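Local coordinates for pilin (Clostridioides difficile, PDB 6T8S), which is the major type IV pilin PilA1, the subunit that probably polymerises into the pilus fibres of this bacterium, at residues N12-Y23 against T93-I104; L72-V80 against S112-N120. All coordinates share one frame; numbering follows the deposited sequence. Where two conformers were deposited one is given.

Contact 1 (N12-Y23 against T93-I104); sequences NKAKVASVESDY and TEAQSAKLLSDI
In this type IV pilin the long N-terminal helix 9-37 packs beside helix 94-104, N12-Y23 against T93-I104, their short axes 9.3 Å apart at closest approach and crossing at -36°. K99 is a knob into the hole made by K13, V16, A17 and E20. With CG anti to the backbone N (chi1 172°), its aliphatic chain runs past V16, CG lying 3.6 Å from V16 CG1, and then crosses K13.

The direct hydrogen bond across the contact lies near the N-terminal ends of both segments. T93 and Q96 form a capping box: Q96 N donates to T93 OG1, and T93 N returns a bond to a lone pair of Q96 OE1. The same amide gives its NE2 to N12 O across the interface (3.1 Å), approaching from the face opposite that used by V16 N, so this carbonyl accepts twice. The N12 and Q96 amides stack with planes 19° apart, and a water joins N12 ND2 to T93 OG1.

Further along, L100 CD1 touches both V16 CG1 (3.9 Å) and E20 CG, while I104 CD1 lies over one face of the Y23 ring, whose OH bonds to V136 O. The carboxylates of E20 and D103 meet nearly perpendicular, OE2 of E20 2.5 Å from OD2 of D103, a closeness consistent with one of the two acids being protonated. K99 NZ forms a salt bridge to that same D103 OD2, 2.8 Å away, on its syn lone pair.

Contact 2 (L72-V80 against S112-N120); sequences LIKVGNKLV and SVTADNLGN
A beta hairpin meets a long loop here: strands 70-75 and 78-83, joined by a type II' turn from V75 to K78, carry the loop between strands 109-110 and 128-138 against their turn end. The hairpin is defined by its backbone pairs, I73 with V80 and V75 with K78, each bonded in both directions.

Apolar packing makes up most of the interface. V75 is the central side chain: CG1, anti to the backbone N (chi1 -177°), enters the bend of the loop, where it lies 3.6 Å from T114 O and 3.8 Å from N117 C and also meets L118 CD2. Its other methyl, CG2, faces V113 CG1. The two branches of L118 divide their work, CD2 reaching V75 and V80 CG2 while CD1 touches K78 CD at 3.7 Å. There the lysine chain and the leucine cross at about a right angle, an aliphatic contact made by the methylenes below the amine. I73 CD1 approaches V113 CG2 more loosely, at 4.3 Å, and I73, V80 and V113 all rest on Y134 of strand 128-138.

Polar contact across the interface is slight. The loop bend is held internally by T114, with N117 N donating to T114 OG1 in an ST motif and T114 N to N117 O. G76, at the second position of the turn, has positive phi (55°), and its backbone comes close to the loop at A115 and D116. A weak but nearly straight bond links the two segments, G76 N to A115 O, at 3.3 Å and 168°.

From the N terminus, helix 9-37 supplies the first half of contact 1, and the chain then passes through the hairpin of 72-80, the first half of contact 2. Helix 94-104 follows and closes contact 1 across 69 intervening residues; the loop at 112-120 closes contact 2 after 31. The segments therefore alternate, so the two closures cross without nesting. Contact 1 joins the two helices, and contact 2 lays a surface loop against the hairpin end of the antiparallel sheet. Their centres lie 21 Å apart, on opposite sides of the chain's centre, with nearest atoms about 7 Å apart. Strand 128-138 is touched by both, by Y23 from contact 1 and V113 from contact 2.

Contact 1 (N12-Y23 against T93-I104)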
loop_
_atom_site.group_PDB
_atom_site.type_symbol
_atom_site.label_atom_id
_atom_site.label_comp_id
_atom_site.label_asym_id
_atom_site.label_seq_id
_atom_site.Cartn_x
_atom_site.Cartn_y
_atom_site.Cartn_z
ATOM N N ASN A 12 14.727 8.672 6.678
ATOM C CA ASN A 12 14.270 7.393 6.065
ATOM C C ASN A 12 13.180 6.766 6.945
ATOM O O ASN A 12 12.192 6.267 6.387
ATOM C CB ASN A 12 15.432 6.432 5.785
ATOM C CG ASN A 12 16.154 6.771 4.495
ATOM O OD1 ASN A 12 15.781 7.717 3.807
ATOM N ND2 ASN A 12 17.160 5.991 4.133
ATOM N N LYS A 13 13.350 6.802 8.265
ATOM C CA LYS A 13 12.361 6.266 9.238
ATOM C C LYS A 13 11.063 7.084 9.123
ATOM O O LYS A 13 9.985 6.490 9.172
ATOM C CB LYS A 13 12.987 6.264 10.642
ATOM C CG LYS A 13 12.007 6.232 11.810
ATOM C CD LYS A 13 12.667 6.358 13.186
ATOM C CE LYS A 13 11.686 6.685 14.299
ATOM N NZ LYS A 13 12.247 7.682 15.247
ATOM N N ALA A 14 11.139 8.408 8.954
ATOM C CA ALA A 14 9.939 9.272 8.868
ATOM C C ALA A 14 9.204 9.025 7.541
ATOM O O ALA A 14 7.968 9.026 7.531
ATOM C CB ALA A 14 10.327 10.724 9.052
ATOM N N LYS A 15 9.918 8.738 6.446
ATOM C CA LYS A 15 9.247 8.396 5.156
ATOM C C LYS A 15 8.399 7.128 5.334
ATOM O O LYS A 15 7.262 7.077 4.825
ATOM C CB LYS A 15 10.293 8.196 4.060
ATOM C CG LYS A 15 10.962 9.481 3.615
ATOM C CD LYS A 15 11.998 9.269 2.548
ATOM C CE LYS A 15 12.372 10.565 1.865
ATOM N NZ LYS A 15 13.555 10.376 1.002
ATOM N N VAL A 16 8.950 6.125 6.011
ATOM C CA VAL A 16 8.209 4.873 6.349
ATOM C C VAL A 16 6.984 5.234 7.202
ATOM O O VAL A 16 5.885 4.734 6.909
ATOM C CB VAL A 16 9.145 3.855 7.028
ATOM C CG1 VAL A 16 8.392 2.783 7.789
ATOM C CG2 VAL A 16 10.080 3.233 5.998
ATOM N N ALA A 17 7.140 6.079 8.223
ATOM C CA ALA A 17 6.008 6.457 9.106
ATOM C C ALA A 17 4.918 7.138 8.271
ATOM O O ALA A 17 3.730 6.903 8.526
ATOM C CB ALA A 17 6.481 7.339 10.235
ATOM N N SER A 18 5.289 7.979 7.301
ATOM C CA SER A 18 4.346 8.669 6.389
ATOM C C SER A 18 3.499 7.662 5.598
ATOM O O SER A 18 2.277 7.845 5.493
ATOM C CB SER A 18 5.083 9.626 5.499
ATOM O OG SER A 18 4.173 10.360 4.718
ATOM N N VAL A 19 4.108 6.599 5.088
ATOM C CA VAL A 19 3.364 5.521 4.388
ATOM C C VAL A 19 2.408 4.837 5.372
ATOM O O VAL A 19 1.244 4.581 5.008
ATOM C CB VAL A 19 4.331 4.523 3.731
ATOM C CG1 VAL A 19 3.580 3.330 3.161
ATOM C CG2 VAL A 19 5.166 5.225 2.668
ATOM N N GLU A 20 2.853 4.575 6.594
ATOM C CA GLU A 20 1.998 3.952 7.640
ATOM C C GLU A 20 0.771 4.835 7.898
ATOM O O GLU A 20 -0.331 4.285 8.053
ATOM C CB GLU A 20 2.779 3.776 8.938
ATOM C CG GLU A 20 3.914 2.791 8.844
ATOM C CD GLU A 20 4.771 2.731 10.090
ATOM O OE1 GLU A 20 4.372 3.311 11.128
ATOM O OE2 GLU A 20 5.820 2.066 10.036
ATOM N N SER A 21 0.949 6.157 7.976
ATOM C CA SER A 21 -0.172 7.113 8.220
ATOM C C SER A 21 -1.151 7.083 7.036
ATOM O O SER A 21 -2.383 7.015 7.242
ATOM C CB SER A 21 0.335 8.505 8.485
ATOM O OG SER A 21 -0.743 9.398 8.743
ATOM N N ASP A 22 -0.626 7.113 5.813
ATOM C CA ASP A 22 -1.453 6.981 4.585
ATOM C C ASP A 22 -2.207 5.650 4.622
ATOM O O ASP A 22 -3.408 5.654 4.328
ATOM C CB ASP A 22 -0.595 7.125 3.326
ATOM C CG ASP A 22 -0.048 8.521 3.094
ATOM O OD1 ASP A 22 -0.533 9.478 3.762
ATOM O OD2 ASP A 22 0.859 8.650 2.233
ATOM N N TYR A 23 -1.528 4.553 4.942
ATOM C CA TYR A 23 -2.119 3.192 5.012
ATOM C C TYR A 23 -3.331 3.204 5.960
ATOM O O TYR A 23 -4.406 2.696 5.608
ATOM C CB TYR A 23 -1.046 2.192 5.445
ATOM C CG TYR A 23 -1.580 0.826 5.784
ATOM C CD1 TYR A 23 -1.827 -0.064 4.762
ATOM C CD2 TYR A 23 -1.852 0.432 7.084
ATOM C CE1 TYR A 23 -2.336 -1.323 5.013
ATOM C CE2 TYR A 23 -2.343 -0.845 7.357
ATOM C CZ TYR A 23 -2.591 -1.718 6.308
ATOM O OH TYR A 23 -3.082 -2.986 6.462
ATOM N N THR A 93 15.613 0.851 2.207
ATOM C CA THR A 93 16.761 0.231 2.908
ATOM C C THR A 93 16.254 -0.931 3.772
ATOM O O THR A 93 15.027 -1.023 4.010
ATOM C CB THR A 93 17.497 1.281 3.741
ATOM O OG1 THR A 93 16.623 1.622 4.822
ATOM C CG2 THR A 93 17.885 2.498 2.929
ATOM N N GLU A 94 17.164 -1.775 4.261
ATOM C CA GLU A 94 16.828 -2.858 5.215
ATOM C C GLU A 94 16.208 -2.244 6.475
ATOM O O GLU A 94 15.193 -2.788 6.961
ATOM C CB GLU A 94 18.074 -3.673 5.559
ATOM C CG GLU A 94 18.605 -4.464 4.378
ATOM C CD GLU A 94 19.723 -5.439 4.713
ATOM O OE1 GLU A 94 19.827 -5.856 5.889
ATOM O OE2 GLU A 94 20.486 -5.777 3.791
ATOM N N ALA A 95 16.763 -1.132 6.968
ATOM C CA ALA A 95 16.262 -0.454 8.187
ATOM C C ALA A 95 14.824 0.038 7.950
ATOM O O ALA A 95 13.998 -0.066 8.887
ATOM C CB ALA A 95 17.183 0.669 8.597
ATOM N N GLN A 96 14.508 0.530 6.747
ATOM C CA GLN A 96 13.127 0.978 6.409
ATOM C C GLN A 96 12.177 -0.227 6.371
ATOM O O GLN A 96 11.060 -0.142 6.951
ATOM C CB GLN A 96 13.102 1.734 5.085
ATOM C CG GLN A 96 13.684 3.141 5.162
ATOM C CD GLN A 96 13.653 3.815 3.815
ATOM O OE1 GLN A 96 14.235 3.329 2.842
ATOM N NE2 GLN A 96 12.965 4.942 3.736
ATOM N N SER A 97 12.590 -1.326 5.737
ATOM C CA SER A 97 11.784 -2.571 5.673
ATOM C C SER A 97 11.486 -3.067 7.090
ATOM O O SER A 97 10.312 -3.438 7.375
ATOM C CB SER A 97 12.479 -3.624 4.839
ATOM O OG SER A 97 12.546 -3.194 3.499
ATOM N N ALA A 98 12.510 -3.080 7.945
ATOM C CA ALA A 98 12.427 -3.535 9.349
ATOM C C ALA A 98 11.381 -2.706 10.101
ATOM O O ALA A 98 10.541 -3.298 10.818
ATOM C CB ALA A 98 13.787 -3.453 9.998
ATOM N N LYS A 99 11.399 -1.385 9.933
ATOM C CA LYS A 99 10.437 -0.514 10.654
ATOM C C LYS A 99 9.019 -0.788 10.147
ATOM O O LYS A 99 8.080 -0.929 10.973
ATOM C CB LYS A 99 10.773 0.970 10.487
ATOM C CG LYS A 99 9.692 1.881 11.048
ATOM C CD LYS A 99 10.105 3.314 11.205
ATOM C CE LYS A 99 8.987 4.190 11.738
ATOM N NZ LYS A 99 8.497 3.744 13.070
ATOM N N LEU A 100 8.841 -0.822 8.826
ATOM C CA LEU A 100 7.508 -1.028 8.213
ATOM C C LEU A 100 6.916 -2.333 8.768
ATOM O O LEU A 100 5.746 -2.338 9.218
ATOM C CB LEU A 100 7.682 -1.007 6.689
ATOM C CG LEU A 100 6.419 -0.864 5.856
ATOM C CD1 LEU A 100 5.759 0.492 6.072
ATOM C CD2 LEU A 100 6.758 -1.068 4.384
ATOM N N LEU A 101 7.711 -3.406 8.806
ATOM C CA LEU A 101 7.241 -4.732 9.287
ATOM C C LEU A 101 6.980 -4.705 10.797
ATOM O O LEU A 101 5.992 -5.309 11.231
ATOM C CB LEU A 101 8.272 -5.799 8.914
ATOM C CG LEU A 101 8.201 -6.252 7.462
ATOM C CD1 LEU A 101 9.483 -6.964 7.055
ATOM C CD2 LEU A 101 6.991 -7.152 7.253
ATOM N N SER A 102 7.831 -4.044 11.574
ATOM C CA SER A 102 7.640 -3.923 13.043
ATOM C C SER A 102 6.305 -3.227 13.324
ATOM O O SER A 102 5.639 -3.574 14.305
ATOM C CB SER A 102 8.771 -3.180 13.694
ATOM O OG SER A 102 9.936 -3.973 13.693
ATOM N N ASP A 103 5.934 -2.258 12.489
ATOM C CA ASP A 103 4.765 -1.387 12.763
ATOM C C ASP A 103 3.475 -2.034 12.259
ATOM O O ASP A 103 2.454 -1.890 12.949
ATOM C CB ASP A 103 5.007 0.019 12.214
ATOM C CG ASP A 103 6.043 0.813 12.985
ATOM O OD1 ASP A 103 6.263 0.498 14.188
ATOM O OD2 ASP A 103 6.640 1.733 12.371
ATOM N N ILE A 104 3.501 -2.699 11.101
ATOM C CA ILE A 104 2.301 -3.249 10.419
ATOM C C ILE A 104 2.138 -4.743 10.769
ATOM O O ILE A 104 0.977 -5.201 10.796
ATOM C CB ILE A 104 2.390 -2.958 8.905
ATOM C CG1 ILE A 104 2.186 -1.459 8.659
ATOM C CG2 ILE A 104 1.430 -3.813 8.085
ATOM C CD1 ILE A 104 2.399 -1.029 7.230
HETATM O O HOH W 1 17.604 3.741 6.371
#

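Contact 2 (L72-V80 against S112-N120)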
loop_
_atom_site.group_PDB
_atom_site.type_symbol
_atom_site.label_atom_id
_atom_site.label_comp_id
_atom_site.label_asym_id
_atom_site.label_seq_id
_atom_site.Cartn_x
_atom_site.Cartn_y
_atom_site.Cartn_z
ATOM N N LEU A 72 -5.671 1.072 -5.660
ATOM C CA LEU A 72 -6.350 -0.038 -4.957
ATOM C C LEU A 72 -6.618 -1.154 -5.964
ATOM O O LEU A 72 -7.191 -0.845 -7.032
ATOM C CB LEU A 72 -7.663 0.471 -4.358
ATOM C CG LEU A 72 -7.517 1.474 -3.215
ATOM C CD1 LEU A 72 -8.874 2.008 -2.805
ATOM C CD2 LEU A 72 -6.822 0.843 -2.030
ATOM N N ILE A 73 -6.209 -2.374 -5.620
ATOM C CA ILE A 73 -6.415 -3.590 -6.450
ATOM C C ILE A 73 -7.033 -4.698 -5.596
ATOM O O ILE A 73 -6.834 -4.739 -4.356
ATOM C CB ILE A 73 -5.112 -4.044 -7.131
ATOM C CG1 ILE A 73 -4.078 -4.556 -6.127
ATOM C CG2 ILE A 73 -4.582 -2.929 -8.035
ATOM C CD1 ILE A 73 -2.823 -5.136 -6.754
ATOM N N LYS A 74 -7.728 -5.608 -6.262
ATOM C CA LYS A 74 -8.244 -6.834 -5.623
ATOM C C LYS A 74 -7.281 -7.963 -5.990
ATOM O O LYS A 74 -6.932 -8.090 -7.186
ATOM C CB LYS A 74 -9.697 -7.055 -6.047
ATOM C CG LYS A 74 -10.349 -8.282 -5.433
ATOM C CD LYS A 74 -11.856 -8.230 -5.446
ATOM C CE LYS A 74 -12.485 -9.601 -5.579
ATOM N NZ LYS A 74 -13.918 -9.505 -5.948
ATOM N N VAL A 75 -6.804 -8.692 -4.990
ATOM C CA VAL A 75 -5.938 -9.893 -5.157
ATOM C C VAL A 75 -6.669 -11.053 -4.482
ATOM O O VAL A 75 -6.753 -11.049 -3.258
ATOM C CB VAL A 75 -4.529 -9.671 -4.583
ATOM C CG1 VAL A 75 -3.632 -10.876 -4.832
ATOM C CG2 VAL A 75 -3.888 -8.412 -5.150
ATOM N N GLY A 76 -7.237 -11.972 -5.268
ATOM C CA GLY A 76 -8.199 -12.970 -4.759
ATOM C C GLY A 76 -9.354 -12.293 -4.040
ATOM O O GLY A 76 -10.073 -11.506 -4.683
ATOM N N ASN A 77 -9.512 -12.564 -2.745
ATOM C CA ASN A 77 -10.603 -12.022 -1.891
ATOM C C ASN A 77 -10.127 -10.760 -1.152
ATOM O O ASN A 77 -10.955 -10.152 -0.453
ATOM C CB ASN A 77 -11.104 -13.075 -0.893
ATOM C CG ASN A 77 -10.000 -13.649 -0.023
ATOM O OD1 ASN A 77 -8.905 -13.939 -0.508
ATOM N ND2 ASN A 77 -10.269 -13.814 1.264
ATOM N N LYS A 78 -8.856 -10.363 -1.307
ATOM C CA LYS A 78 -8.228 -9.288 -0.491
ATOM C C LYS A 78 -8.247 -7.950 -1.235
ATOM O O LYS A 78 -8.027 -7.938 -2.460
ATOM C CB LYS A 78 -6.797 -9.689 -0.131
ATOM C CG LYS A 78 -6.702 -10.896 0.795
ATOM C CD LYS A 78 -5.284 -11.250 1.140
ATOM C CE LYS A 78 -5.146 -12.543 1.919
ATOM N NZ LYS A 78 -5.714 -13.682 1.163
ATOM N N LEU A 79 -8.452 -6.857 -0.497
ATOM C CA LEU A 79 -8.146 -5.480 -0.960
ATOM C C LEU A 79 -6.690 -5.167 -0.635
ATOM O O LEU A 79 -6.287 -5.350 0.530
ATOM C CB LEU A 79 -9.051 -4.448 -0.285
ATOM C CG LEU A 79 -8.759 -3.006 -0.694
ATOM C CD1 LEU A 79 -8.990 -2.811 -2.183
ATOM C CD2 LEU A 79 -9.591 -2.022 0.108
ATOM N N VAL A 80 -5.951 -4.669 -1.628
ATOM C CA VAL A 80 -4.487 -4.426 -1.526
ATOM C C VAL A 80 -4.206 -2.980 -1.936
ATOM O O VAL A 80 -4.724 -2.514 -2.978
ATOM C CB VAL A 80 -3.705 -5.437 -2.386
ATOM C CG1 VAL A 80 -2.222 -5.111 -2.443
ATOM C CG2 VAL A 80 -3.932 -6.859 -1.893
ATOM N N SER A 112 5.638 -8.885 -4.614
ATOM C CA SER A 112 4.999 -9.337 -5.881
ATOM C C SER A 112 3.583 -9.856 -5.626
ATOM O O SER A 112 3.293 -10.326 -4.509
ATOM C CB SER A 112 5.834 -10.400 -6.566
ATOM O OG SER A 112 5.802 -11.606 -5.822
ATOM N N VAL A 113 2.744 -9.786 -6.654
ATOM C CA VAL A 113 1.384 -10.388 -6.683
ATOM C C VAL A 113 1.130 -10.869 -8.109
ATOM O O VAL A 113 1.753 -10.320 -9.042
ATOM C CB VAL A 113 0.294 -9.391 -6.245
ATOM C CG1 VAL A 113 0.491 -8.925 -4.811
ATOM C CG2 VAL A 113 0.201 -8.201 -7.189
ATOM N N THR A 114 0.260 -11.865 -8.248
ATOM C CA THR A 114 -0.531 -12.140 -9.476
ATOM C C THR A 114 -1.965 -11.664 -9.189
ATOM O O THR A 114 -2.192 -11.134 -8.075
ATOM C CB THR A 114 -0.363 -13.609 -9.887
ATOM O OG1 THR A 114 -1.053 -14.423 -8.941
ATOM C CG2 THR A 114 1.093 -14.016 -9.964
ATOM N N ALA A 115 -2.899 -11.822 -10.138
ATOM C CA ALA A 115 -4.322 -11.421 -9.985
ATOM C C ALA A 115 -4.997 -12.287 -8.911
ATOM O O ALA A 115 -6.019 -11.842 -8.334
ATOM C CB ALA A 115 -5.039 -11.522 -11.312
ATOM N N ASP A 116 -4.444 -13.475 -8.645
ATOM C CA ASP A 116 -5.022 -14.473 -7.707
ATOM C C ASP A 116 -4.277 -14.477 -6.368
ATOM O O ASP A 116 -4.956 -14.683 -5.356
ATOM C CB ASP A 116 -4.994 -15.879 -8.316
ATOM C CG ASP A 116 -5.987 -16.081 -9.450
ATOM O OD1 ASP A 116 -7.081 -15.480 -9.389
ATOM O OD2 ASP A 116 -5.657 -16.839 -10.386
ATOM N N ASN A 117 -2.951 -14.288 -6.351
ATOM C CA ASN A 117 -2.100 -14.692 -5.196
ATOM C C ASN A 117 -1.065 -13.626 -4.809
ATOM O O ASN A 117 -0.335 -13.135 -5.691
ATOM C CB ASN A 117 -1.365 -16.002 -5.481
ATOM C CG ASN A 117 -2.325 -17.152 -5.700
ATOM O OD1 ASN A 117 -2.475 -17.624 -6.821
ATOM N ND2 ASN A 117 -3.008 -17.569 -4.645
ATOM N N LEU A 118 -0.938 -13.388 -3.501
ATOM C CA LEU A 118 0.169 -12.616 -2.876
ATOM C C LEU A 118 1.466 -13.404 -3.073
ATOM O O LEU A 118 1.413 -14.637 -2.912
ATOM C CB LEU A 118 -0.127 -12.439 -1.382
ATOM C CG LEU A 118 -1.453 -11.766 -1.030
ATOM C CD1 LEU A 118 -1.720 -11.853 0.471
ATOM C CD2 LEU A 118 -1.474 -10.317 -1.507
ATOM N N GLY A 119 2.573 -12.724 -3.391
ATOM C CA GLY A 119 3.874 -13.337 -3.720
ATOM C C GLY A 119 4.827 -13.359 -2.537
ATOM O O GLY A 119 4.397 -13.805 -1.461
ATOM N N ASN A 120 6.084 -12.941 -2.733
ATOM C CA ASN A 120 7.156 -13.057 -1.707
ATOM C C ASN A 120 6.933 -11.972 -0.648
ATOM O O ASN A 120 6.873 -10.787 -0.966
ATOM C CB ASN A 120 8.577 -12.993 -2.292
ATOM C CG ASN A 120 9.196 -14.340 -2.660
ATOM O OD1 ASN A 120 8.653 -15.420 -2.404
ATOM N ND2 ASN A 120 10.369 -14.294 -3.271
#